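Local coordinates for protein dermonecrotic toxin (Pasteurella multocida, PDB 2EBF) that acts as a dermonecrotic, osteolytic toxin and potent mitogen, inducing bone resorption and being associated with severe progressive atrophic rhinitis in pigs, at residues L477-K480 with G481-A485; S324-E327 with N328-L332; F315-L318 with V319-L323; L405-D408 with I409-E413; E169-A172 with D173-F177. All blocks are in the same frame, centred on the assembly; numbering follows the deposited sequence.

How the contacts relate
In this C-terminal region of the toxin, contacts 1, 2, 3 and 5 meet where three helices pack together, with contacts 2 and 3 in series on helix 312-333, centres about 14 Å apart. Contact 1 lies against contact 2 (centres about 9 Å apart), with Tyr478 OH 3.2 Å from Leu325 CD1. Contact 5 packs on contacts 2 and 3: Met330 CE is 3.7 Å from Asp173 CB, and Leu323 CD2 3.9 Å from Phe177 CD2. Asp464 ties contact 1 to contact 3 by accepting from Tyr478 and pairing with Arg322. Contact 4 stands apart, its nearest atoms about 5 Å from contact 1. The Asn316 side chain of contact 3 is about 7 Å from a bound glucose.

Contact 1: residues L477-K480 with G481-A485; sequences LYYK and GNIIA
Asn482 sets its amide oxygen over one face of the Tyr478 ring, displaced toward the rim, with OD1 3.3 Å from CZ. The amide plane stands at 81° to the ring, so the oxygen points at the aromatic surface and the two groups do not stack. One residue on, the CD1 methyl of Ile483 makes a CH-pi contact over a face of Tyr479, 3.9 Å from the ring centroid. The next pair is aliphatic: Lys480 runs fully extended, and its CE lies 3.7 Å from Ile484 CD1. All three first partners carry CG anti to the backbone N (Lys480 chi1 179°), which sends each side chain across the one four residues later. Beneath them Ile484 N donates a nearly straight bond to Lys480 O (3.0 Å), while Ile483 N reaches Tyr479 O weakly. Further out, Tyr478 OH is bonded to Asp464, and Leu325 of helix 312-333 packs on both Tyr478 and Asn482. Helix 473-490 connects the parallel strands 456-461 and 498-502, which have 399-402 between them in the sheet. The polar end of buried Lys480, NZ, binds Thr510 OG1 and Asn508 O; these oxygens probably stabilise its positive charge within the fold.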
# COMPACT_ATOMS: atom_id res chain seq x y z
N LEU A 477 -6.47 -6.20 8.79
CA LEU A 477 -6.52 -6.04 7.33
C LEU A 477 -5.13 -6.18 6.69
O LEU A 477 -4.99 -6.83 5.65
CB LEU A 477 -7.13 -4.67 6.97
CG LEU A 477 -7.18 -4.26 5.50
CD1 LEU A 477 -7.97 -5.26 4.71
CD2 LEU A 477 -7.79 -2.88 5.34
N TYR A 478 -4.13 -5.54 7.31
CA TYR A 478 -2.76 -5.61 6.85
C TYR A 478 -2.30 -7.06 6.77
O TYR A 478 -1.78 -7.50 5.76
CB TYR A 478 -1.80 -4.80 7.76
CG TYR A 478 -0.33 -5.00 7.38
CD1 TYR A 478 0.43 -6.01 7.97
CD2 TYR A 478 0.27 -4.20 6.42
CE1 TYR A 478 1.77 -6.21 7.61
CE2 TYR A 478 1.60 -4.38 6.06
CZ TYR A 478 2.34 -5.38 6.65
OH TYR A 478 3.66 -5.56 6.29
N TYR A 479 -2.51 -7.78 7.87
CA TYR A 479 -2.08 -9.17 7.98
C TYR A 479 -2.83 -10.07 6.97
O TYR A 479 -2.21 -10.86 6.26
CB TYR A 479 -2.27 -9.65 9.42
CG TYR A 479 -1.98 -11.11 9.63
CD1 TYR A 479 -0.67 -11.59 9.58
CD2 TYR A 479 -3.01 -12.01 9.89
CE1 TYR A 479 -0.40 -12.94 9.77
CE2 TYR A 479 -2.75 -13.36 10.08
CZ TYR A 479 -1.44 -13.81 10.02
OH TYR A 479 -1.17 -15.15 10.22
N LYS A 480 -4.15 -9.92 6.91
CA LYS A 480 -4.96 -10.71 5.99
C LYS A 480 -4.58 -10.43 4.53
O LYS A 480 -4.52 -11.35 3.71
CB LYS A 480 -6.44 -10.41 6.20
CG LYS A 480 -7.36 -11.17 5.26
CD LYS A 480 -8.80 -10.79 5.54
CE LYS A 480 -9.76 -11.67 4.77
NZ LYS A 480 -11.16 -11.17 4.92
N GLY A 481 -4.34 -9.16 4.22
CA GLY A 481 -4.02 -8.74 2.86
C GLY A 481 -2.78 -9.41 2.33
O GLY A 481 -2.75 -9.83 1.17
N ASN A 482 -1.75 -9.52 3.16
CA ASN A 482 -0.50 -10.16 2.73
C ASN A 482 -0.66 -11.67 2.47
O ASN A 482 0.01 -12.24 1.59
CB ASN A 482 0.60 -9.92 3.76
CG ASN A 482 1.05 -8.46 3.82
OD1 ASN A 482 1.58 -8.01 4.84
ND2 ASN A 482 0.85 -7.72 2.73
N ILE A 483 -1.53 -12.31 3.23
CA ILE A 483 -1.81 -13.74 3.04
C ILE A 483 -2.60 -13.97 1.75
O ILE A 483 -2.28 -14.84 0.96
CB ILE A 483 -2.54 -14.32 4.27
CG1 ILE A 483 -1.60 -14.26 5.47
CG2 ILE A 483 -3.02 -15.76 4.00
CD1 ILE A 483 -2.17 -14.78 6.76
N ILE A 484 -3.64 -13.17 1.55
CA ILE A 484 -4.44 -13.24 0.33
C ILE A 484 -3.59 -13.00 -0.93
O ILE A 484 -3.69 -13.73 -1.92
CB ILE A 484 -5.66 -12.30 0.44
CG1 ILE A 484 -6.73 -13.01 1.28
CG2 ILE A 484 -6.19 -11.91 -0.94
CD1 ILE A 484 -7.91 -12.17 1.66
N ALA A 485 -2.72 -11.99 -0.86
CA ALA A 485 -1.80 -11.70 -1.96
C ALA A 485 -0.95 -12.91 -2.30
O ALA A 485 -0.80 -13.26 -3.49
CB ALA A 485 -0.91 -10.48 -1.61

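Contact 2: residues S324-E327 with N328-L332; sequences SLME and NTMLL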
# COMPACT_ATOMS: atom_id res chain seq x y z
N SER A 324 3.62 0.52 2.14
CA SER A 324 3.51 0.06 0.77
C SER A 324 2.66 -1.20 0.66
O SER A 324 1.92 -1.35 -0.29
CB SER A 324 4.89 -0.24 0.17
OG SER A 324 5.69 0.94 0.17
N LEU A 325 2.80 -2.13 1.60
CA LEU A 325 2.01 -3.36 1.54
C LEU A 325 0.54 -3.11 1.81
O LEU A 325 -0.32 -3.68 1.14
CB LEU A 325 2.56 -4.44 2.49
CG LEU A 325 3.94 -5.00 2.10
CD1 LEU A 325 4.47 -5.93 3.18
CD2 LEU A 325 3.89 -5.73 0.75
N MET A 326 0.26 -2.27 2.80
CA MET A 326 -1.12 -1.86 3.13
C MET A 326 -1.82 -1.21 1.95
O MET A 326 -2.98 -1.49 1.67
CB MET A 326 -1.12 -0.92 4.33
CG MET A 326 -2.52 -0.60 4.89
SD MET A 326 -3.40 -2.10 5.37
CE MET A 326 -4.73 -1.36 6.34
N GLU A 327 -1.13 -0.29 1.29
CA GLU A 327 -1.65 0.34 0.10
C GLU A 327 -2.04 -0.70 -0.96
O GLU A 327 -3.10 -0.59 -1.56
CB GLU A 327 -0.62 1.33 -0.46
CG GLU A 327 -1.09 2.12 -1.65
CD GLU A 327 -0.02 3.05 -2.18
OE1 GLU A 327 1.14 2.60 -2.35
OE2 GLU A 327 -0.34 4.22 -2.44
N ASN A 328 -1.18 -1.70 -1.18
CA ASN A 328 -1.48 -2.83 -2.08
C ASN A 328 -2.73 -3.59 -1.68
O ASN A 328 -3.60 -3.90 -2.51
CB ASN A 328 -0.30 -3.80 -2.13
CG ASN A 328 0.92 -3.23 -2.82
OD1 ASN A 328 1.98 -3.87 -2.87
ND2 ASN A 328 0.78 -2.02 -3.38
N THR A 329 -2.82 -3.92 -0.40
CA THR A 329 -3.99 -4.59 0.15
C THR A 329 -5.26 -3.77 -0.07
O THR A 329 -6.26 -4.28 -0.56
CB THR A 329 -3.75 -4.94 1.62
OG1 THR A 329 -2.80 -6.01 1.67
CG2 THR A 329 -5.04 -5.36 2.32
N MET A 330 -5.20 -2.48 0.24
CA MET A 330 -6.36 -1.61 0.06
C MET A 330 -6.78 -1.56 -1.41
O MET A 330 -7.96 -1.71 -1.74
CB MET A 330 -6.05 -0.21 0.57
CG MET A 330 -5.90 -0.15 2.07
SD MET A 330 -5.21 1.39 2.69
CE MET A 330 -6.35 2.59 2.01
N LEU A 331 -5.80 -1.41 -2.29
CA LEU A 331 -6.05 -1.38 -3.73
C LEU A 331 -6.72 -2.67 -4.20
O LEU A 331 -7.62 -2.64 -5.04
CB LEU A 331 -4.74 -1.17 -4.49
CG LEU A 331 -4.82 -1.12 -6.01
CD1 LEU A 331 -5.64 0.11 -6.43
CD2 LEU A 331 -3.43 -1.08 -6.62
N LEU A 332 -6.27 -3.80 -3.66
CA LEU A 332 -6.81 -5.10 -4.03
C LEU A 332 -8.30 -5.22 -3.69
O LEU A 332 -9.00 -5.99 -4.33
CB LEU A 332 -6.01 -6.22 -3.35
CG LEU A 332 -6.35 -7.69 -3.58
CD1 LEU A 332 -5.65 -8.26 -4.82
CD2 LEU A 332 -5.94 -8.47 -2.34
O HOH W 1 -1.09 -5.82 3.63
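Met326 and Met330 meet through different first torsions: CG of Met326 swings anti to its N (chi1 -171°), whereas Met330 holds CG beside N (chi1 -69°) and bends only at chi3, next to its sulfur. The two side chains thus cross at an angle, with Met330 SD 4.0 Å from Met326 CG. On its way there Met330 passes over the backbone of the preceding turn, its CG 3.2 Å from Met326 O. That same oxygen receives Met330 N at 2.8 Å, the shortest of the four i to i+4 bonds that join these turns of helix 312-333. Thr329 turns its hydroxyl back along the helix as well. A water 2.6 Å from Thr329 OG1 hydrogen-bonds to it and donates a weak bond to Leu325 O. The water therefore links hydroxyl and carbonyl, weakly at the latter, while Thr329 N bonds Leu325 O directly (2.9 Å). Asn328, on the exposed side, lays its amide against Ser324 O, but the angle at ND2 is too poor for a hydrogen bond; Asn328 N makes the bond to that carbonyl. The helix lies between two others: Leu332 rests on Ile484 of helix 473-490, while Met330 packs on Asp173 and Leu174 of helix 171-180, and Met326 reaches both, touching Leu477 and Phe177.

Contact 3: residues F315-L318 with V319-L323; sequences FNTL and VSDRL
Arg322 lies alongside Leu318, the two side chains pointing the same way, and its guanidinium forms two salt bridges beyond the segments: NH1 with Asp464 and NH2 with Asp181. On its way there NH1 passes 4.1 Å from Leu318 CG. With a carboxylate at each of two nitrogens, the rotation of the buried guanidinium is probably well fixed. Among the backbone bonds, Asp321 N to Thr317 O is short at 2.9 Å, and Val319 N meets Phe315 O at 3.0 Å. Ser320 turns OG between its own N and carbonyl carbon (chi1 63°), within weak range of two carbonyls, Asn316 O at 3.3 Å and Thr317 O at 3.4 Å; which one takes the proton is unsettled. The backbone bonds follow the regular i to i+4 pattern of helix 312-333, a long helix of the C2 region whose early turns lie close to a glycan pocket. Arg312 and Phe188, both residues of that pocket, reach this part of the helix: Arg312 makes a weak bond to Asn316 OD1, and Phe188 meets the Phe315 ring edge-to-face. On the exposed side Thr317 and Asp321 run side by side, the CG2 methyl 3.4 Å from OD2, while Thr317 OG1 turns the other way to bond Asn313 O. On the buried side Val319 brings CG2 obliquely to the Phe315 ring, 3.9 Å from CE2.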
# COMPACT_ATOMS: atom_id res chain seq x y z
N PHE A 315 13.93 -0.45 11.61
CA PHE A 315 12.74 0.32 11.95
C PHE A 315 12.20 1.08 10.72
O PHE A 315 11.05 0.90 10.34
CB PHE A 315 13.05 1.28 13.11
CG PHE A 315 11.84 2.02 13.63
CD1 PHE A 315 11.07 1.49 14.67
CD2 PHE A 315 11.49 3.26 13.09
CE1 PHE A 315 9.95 2.19 15.16
CE2 PHE A 315 10.36 3.96 13.58
CZ PHE A 315 9.61 3.42 14.62
N ASN A 316 13.05 1.89 10.09
CA ASN A 316 12.66 2.65 8.88
C ASN A 316 12.16 1.77 7.74
O ASN A 316 11.16 2.09 7.09
CB ASN A 316 13.82 3.51 8.40
CG ASN A 316 14.09 4.69 9.31
OD1 ASN A 316 13.29 4.99 10.19
ND2 ASN A 316 15.21 5.37 9.08
N THR A 317 12.85 0.66 7.50
CA THR A 317 12.46 -0.28 6.45
C THR A 317 11.09 -0.88 6.71
O THR A 317 10.28 -1.03 5.80
CB THR A 317 13.50 -1.39 6.33
OG1 THR A 317 14.73 -0.80 5.89
CG2 THR A 317 13.04 -2.48 5.35
N LEU A 318 10.84 -1.24 7.97
CA LEU A 318 9.58 -1.80 8.39
C LEU A 318 8.44 -0.80 8.19
O LEU A 318 7.38 -1.15 7.69
CB LEU A 318 9.68 -2.19 9.86
CG LEU A 318 8.94 -3.40 10.43
CD1 LEU A 318 9.13 -4.66 9.58
CD2 LEU A 318 9.43 -3.62 11.85
N VAL A 319 8.68 0.46 8.56
CA VAL A 319 7.69 1.52 8.37
C VAL A 319 7.26 1.67 6.91
O VAL A 319 6.07 1.70 6.61
CB VAL A 319 8.21 2.89 8.91
CG1 VAL A 319 7.36 4.04 8.39
CG2 VAL A 319 8.25 2.89 10.42
N SER A 320 8.24 1.78 6.01
CA SER A 320 7.94 2.02 4.61
C SER A 320 7.43 0.78 3.88
O SER A 320 6.57 0.89 3.01
CB SER A 320 9.15 2.63 3.90
OG SER A 320 10.24 1.75 3.92
N ASP A 321 7.93 -0.40 4.24
CA ASP A 321 7.38 -1.65 3.70
C ASP A 321 5.92 -1.86 4.10
O ASP A 321 5.11 -2.26 3.27
CB ASP A 321 8.21 -2.86 4.14
CG ASP A 321 9.54 -2.95 3.41
OD1 ASP A 321 9.79 -2.12 2.52
OD2 ASP A 321 10.34 -3.87 3.72
N ARG A 322 5.60 -1.61 5.36
CA ARG A 322 4.23 -1.81 5.85
C ARG A 322 3.26 -0.86 5.15
O ARG A 322 2.16 -1.26 4.78
CB ARG A 322 4.14 -1.61 7.36
CG ARG A 322 5.02 -2.55 8.17
CD ARG A 322 4.26 -3.56 8.95
NE ARG A 322 3.97 -3.11 10.31
CZ ARG A 322 4.41 -3.67 11.44
NH1 ARG A 322 5.21 -4.73 11.45
NH2 ARG A 322 4.04 -3.13 12.58
N LEU A 323 3.66 0.39 4.97
CA LEU A 323 2.78 1.33 4.27
C LEU A 323 2.55 0.93 2.82
O LEU A 323 1.43 0.99 2.32
CB LEU A 323 3.31 2.76 4.37
CG LEU A 323 3.17 3.34 5.78
CD1 LEU A 323 4.14 4.47 5.95
CD2 LEU A 323 1.70 3.78 6.03

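Contact 4: residues L405-D408 with I409-E413; sequences LPYD and IVQQE
Pro406 and Val410 meet at the start of helix 407-418, where Pro406 holds the N-cap position and its carbonyl oxygen accepts two amides. The helix belongs to the beta-alpha-beta connection that leads from strand 399-402 to its parallel neighbour 456-461. Val410 N approaches Pro406 O head-on at 3.1 Å, the ordinary helical bond. Ile409 N, at 3.2 Å, comes from above the carbonyl plane with a C=O...N angle of only 120°, an i to i+3 bond of the 3-10 kind alongside the i to i+4 bond. The buried side is apolar and packed in ordinary contact. The CG2 methyl of Val410 sits over the opening corner, 4.2 Å from both Leu405 CB and Pro406 CD, while the proline CG faces Ile409 CB. Leu405 carries this apolar patch inward to Leu427 and Leu434 of helix 425-434 and to strand 456-461. The opposite character prevails at Tyr407 and Gln411, where an exposed amide merely lies beside a ring, the planes 40° apart and no hydrogen bond joining them. Both side chains place CG between their own N and carbonyl carbon, which sends them off in the same direction; Tyr407 also meets His462. Asp408, next along, has its carboxylate held by Ser463 OG. Past this turn the helix is kinked, the amides of Gln412 and Glu413 making no bond to the turn before. Gln411 N still reaches Tyr407 O at 3.1 Å, and beside it NE2 of Gln411 comes to 3.6 Å from Tyr407 CD1.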
# COMPACT_ATOMS: atom_id res chain seq x y z
N LEU A 405 1.52 -21.23 8.98
CA LEU A 405 2.97 -21.13 8.89
C LEU A 405 3.33 -19.97 7.97
O LEU A 405 2.67 -19.77 6.95
CB LEU A 405 3.57 -22.43 8.37
CG LEU A 405 3.46 -23.63 9.31
CD1 LEU A 405 3.94 -24.88 8.59
CD2 LEU A 405 4.25 -23.40 10.61
N PRO A 406 4.37 -19.19 8.35
CA PRO A 406 4.88 -18.08 7.54
C PRO A 406 5.91 -18.49 6.49
O PRO A 406 6.98 -18.99 6.84
CB PRO A 406 5.51 -17.16 8.58
CG PRO A 406 5.93 -18.07 9.69
CD PRO A 406 5.08 -19.31 9.63
N TYR A 407 5.59 -18.29 5.21
CA TYR A 407 6.49 -18.71 4.14
C TYR A 407 7.83 -18.00 4.20
O TYR A 407 8.85 -18.58 3.84
CB TYR A 407 5.86 -18.53 2.75
CG TYR A 407 5.63 -17.11 2.31
CD1 TYR A 407 6.66 -16.35 1.73
CD2 TYR A 407 4.38 -16.51 2.45
CE1 TYR A 407 6.44 -15.03 1.32
CE2 TYR A 407 4.15 -15.19 2.04
CZ TYR A 407 5.17 -14.47 1.48
OH TYR A 407 4.93 -13.18 1.08
N ASP A 408 7.83 -16.75 4.68
CA ASP A 408 9.04 -15.93 4.73
C ASP A 408 10.08 -16.44 5.72
O ASP A 408 11.25 -16.04 5.66
CB ASP A 408 8.70 -14.44 4.99
CG ASP A 408 7.91 -14.22 6.28
OD1 ASP A 408 6.81 -14.79 6.41
OD2 ASP A 408 8.38 -13.46 7.16
N ILE A 409 9.67 -17.32 6.63
CA ILE A 409 10.58 -17.89 7.61
C ILE A 409 10.89 -19.37 7.34
O ILE A 409 12.04 -19.79 7.50
CB ILE A 409 10.06 -17.72 9.07
CG1 ILE A 409 9.71 -16.25 9.37
CG2 ILE A 409 11.08 -18.28 10.09
CD1 ILE A 409 10.84 -15.24 9.10
N VAL A 410 9.89 -20.13 6.92
CA VAL A 410 10.03 -21.60 6.88
C VAL A 410 9.78 -22.31 5.54
O VAL A 410 9.75 -23.54 5.51
CB VAL A 410 9.18 -22.29 7.99
CG1 VAL A 410 9.61 -21.82 9.37
CG2 VAL A 410 7.68 -22.08 7.76
N GLN A 411 9.61 -21.57 4.45
CA GLN A 411 9.38 -22.19 3.13
C GLN A 411 10.53 -23.12 2.73
O GLN A 411 10.30 -24.23 2.26
CB GLN A 411 9.06 -21.15 2.03
CG GLN A 411 10.19 -20.17 1.67
CD GLN A 411 9.73 -18.98 0.80
OE1 GLN A 411 10.46 -17.99 0.65
NE2 GLN A 411 8.53 -19.07 0.23
N GLN A 412 11.75 -22.66 2.94
CA GLN A 412 12.95 -23.46 2.69
C GLN A 412 12.98 -24.70 3.58
O GLN A 412 13.24 -25.80 3.11
CB GLN A 412 14.19 -22.59 2.89
CG GLN A 412 15.54 -23.29 2.68
CD GLN A 412 16.72 -22.42 3.12
OE1 GLN A 412 17.84 -22.91 3.29
NE2 GLN A 412 16.47 -21.12 3.33
N GLU A 413 12.69 -24.52 4.87
CA GLU A 413 12.64 -25.63 5.82
C GLU A 413 11.53 -26.64 5.51
O GLU A 413 11.71 -27.85 5.72
CB GLU A 413 12.52 -25.11 7.26
CG GLU A 413 13.83 -24.53 7.81
CD GLU A 413 13.74 -24.13 9.28
OE1 GLU A 413 12.93 -24.70 10.03
OE2 GLU A 413 14.50 -23.22 9.68

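Contact 5: residues E169-A172 with D173-F177; sequences ESTA and DLIRF
Ser170, Thr171 and Ala172 offer their carbonyls to the amides of Leu174, Ile175 and Arg176, each bond 2.9 Å and the first two nearly linear at the oxygen. Two side-chain contacts follow this spacing: Leu174 CD1 lies 3.9 Å from Ser170 CB, and Ile175 CD1 crosses Thr171 CG2 at the same distance. Thr171 keeps that methyl anti to its N, which turns OG1 toward Glu162; the same carboxylate oxygen also receives Ser170 N. Arg176 stretches back along the helix until NH1 is 3.8 Å from Ala172 CB and 2.8 Å from Asp173 OD1. This salt bridge is not coplanar, since NH1 approaches from 43° out of the carboxylate plane. The second carboxylate oxygen, OD2, accepts from a water at 2.7 Å, which also donates to Glu169 O, so Asp173 connects the helix to the residues leading into it. Arg176 NH2 is bound in turn by Thr553 O. An acid in the first turn probably also gains from the positive end of the helix dipole, and the whole is a helix N-terminus stabilised by an i to i+3 ion pair, although the N-cap serine side chain makes no capping bond.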
# COMPACT_ATOMS: atom_id res chain seq x y z
N GLU A 169 -8.64 7.35 -3.66
CA GLU A 169 -8.79 7.80 -2.28
C GLU A 169 -8.22 6.76 -1.33
O GLU A 169 -8.72 5.63 -1.25
CB GLU A 169 -10.28 8.10 -1.98
CG GLU A 169 -10.68 8.10 -0.51
CD GLU A 169 -12.18 8.38 -0.29
OE1 GLU A 169 -12.88 8.72 -1.27
OE2 GLU A 169 -12.66 8.25 0.86
N SER A 170 -7.14 7.12 -0.63
CA SER A 170 -6.43 6.16 0.22
C SER A 170 -5.71 6.83 1.39
O SER A 170 -5.40 6.17 2.36
CB SER A 170 -5.43 5.34 -0.60
OG SER A 170 -4.53 6.18 -1.29
N THR A 171 -5.45 8.13 1.29
CA THR A 171 -4.60 8.80 2.29
C THR A 171 -5.17 8.73 3.71
O THR A 171 -4.45 8.40 4.66
CB THR A 171 -4.31 10.27 1.88
OG1 THR A 171 -3.69 10.29 0.59
CG2 THR A 171 -3.37 10.95 2.87
N ALA A 172 -6.45 9.06 3.87
CA ALA A 172 -7.03 9.07 5.20
C ALA A 172 -6.88 7.71 5.89
O ALA A 172 -6.46 7.61 7.05
CB ALA A 172 -8.52 9.49 5.14
N ASP A 173 -7.23 6.65 5.16
CA ASP A 173 -7.17 5.31 5.72
C ASP A 173 -5.72 4.84 5.94
O ASP A 173 -5.46 4.10 6.88
CB ASP A 173 -7.94 4.33 4.84
CG ASP A 173 -9.44 4.47 4.97
OD1 ASP A 173 -9.93 4.80 6.08
OD2 ASP A 173 -10.13 4.25 3.96
N LEU A 174 -4.79 5.27 5.09
CA LEU A 174 -3.37 4.93 5.31
C LEU A 174 -2.84 5.66 6.56
O LEU A 174 -2.01 5.11 7.30
CB LEU A 174 -2.51 5.18 4.07
CG LEU A 174 -2.59 4.09 2.98
CD1 LEU A 174 -2.26 4.63 1.59
CD2 LEU A 174 -1.70 2.88 3.31
N ILE A 175 -3.34 6.87 6.81
CA ILE A 175 -3.05 7.57 8.06
C ILE A 175 -3.63 6.80 9.25
O ILE A 175 -2.94 6.63 10.25
CB ILE A 175 -3.58 9.04 8.05
CG1 ILE A 175 -2.73 9.90 7.10
CG2 ILE A 175 -3.63 9.63 9.48
CD1 ILE A 175 -3.36 11.28 6.77
N ARG A 176 -4.87 6.33 9.15
CA ARG A 176 -5.48 5.56 10.24
C ARG A 176 -4.65 4.31 10.57
O ARG A 176 -4.43 3.99 11.74
CB ARG A 176 -6.93 5.19 9.92
CG ARG A 176 -7.82 6.39 9.69
CD ARG A 176 -9.26 5.95 9.52
NE ARG A 176 -10.21 7.05 9.65
CZ ARG A 176 -10.85 7.63 8.63
NH1 ARG A 176 -10.66 7.21 7.38
NH2 ARG A 176 -11.70 8.61 8.87
N PHE A 177 -4.21 3.60 9.52
CA PHE A 177 -3.30 2.46 9.68
C PHE A 177 -2.03 2.85 10.43
O PHE A 177 -1.64 2.17 11.38
CB PHE A 177 -2.96 1.84 8.32
CG PHE A 177 -1.81 0.85 8.35
CD1 PHE A 177 -1.94 -0.36 9.01
CD2 PHE A 177 -0.60 1.15 7.73
CE1 PHE A 177 -0.89 -1.28 9.05
CE2 PHE A 177 0.46 0.25 7.75
CZ PHE A 177 0.31 -0.97 8.41
O HOH W 2 -9.68 4.29 1.28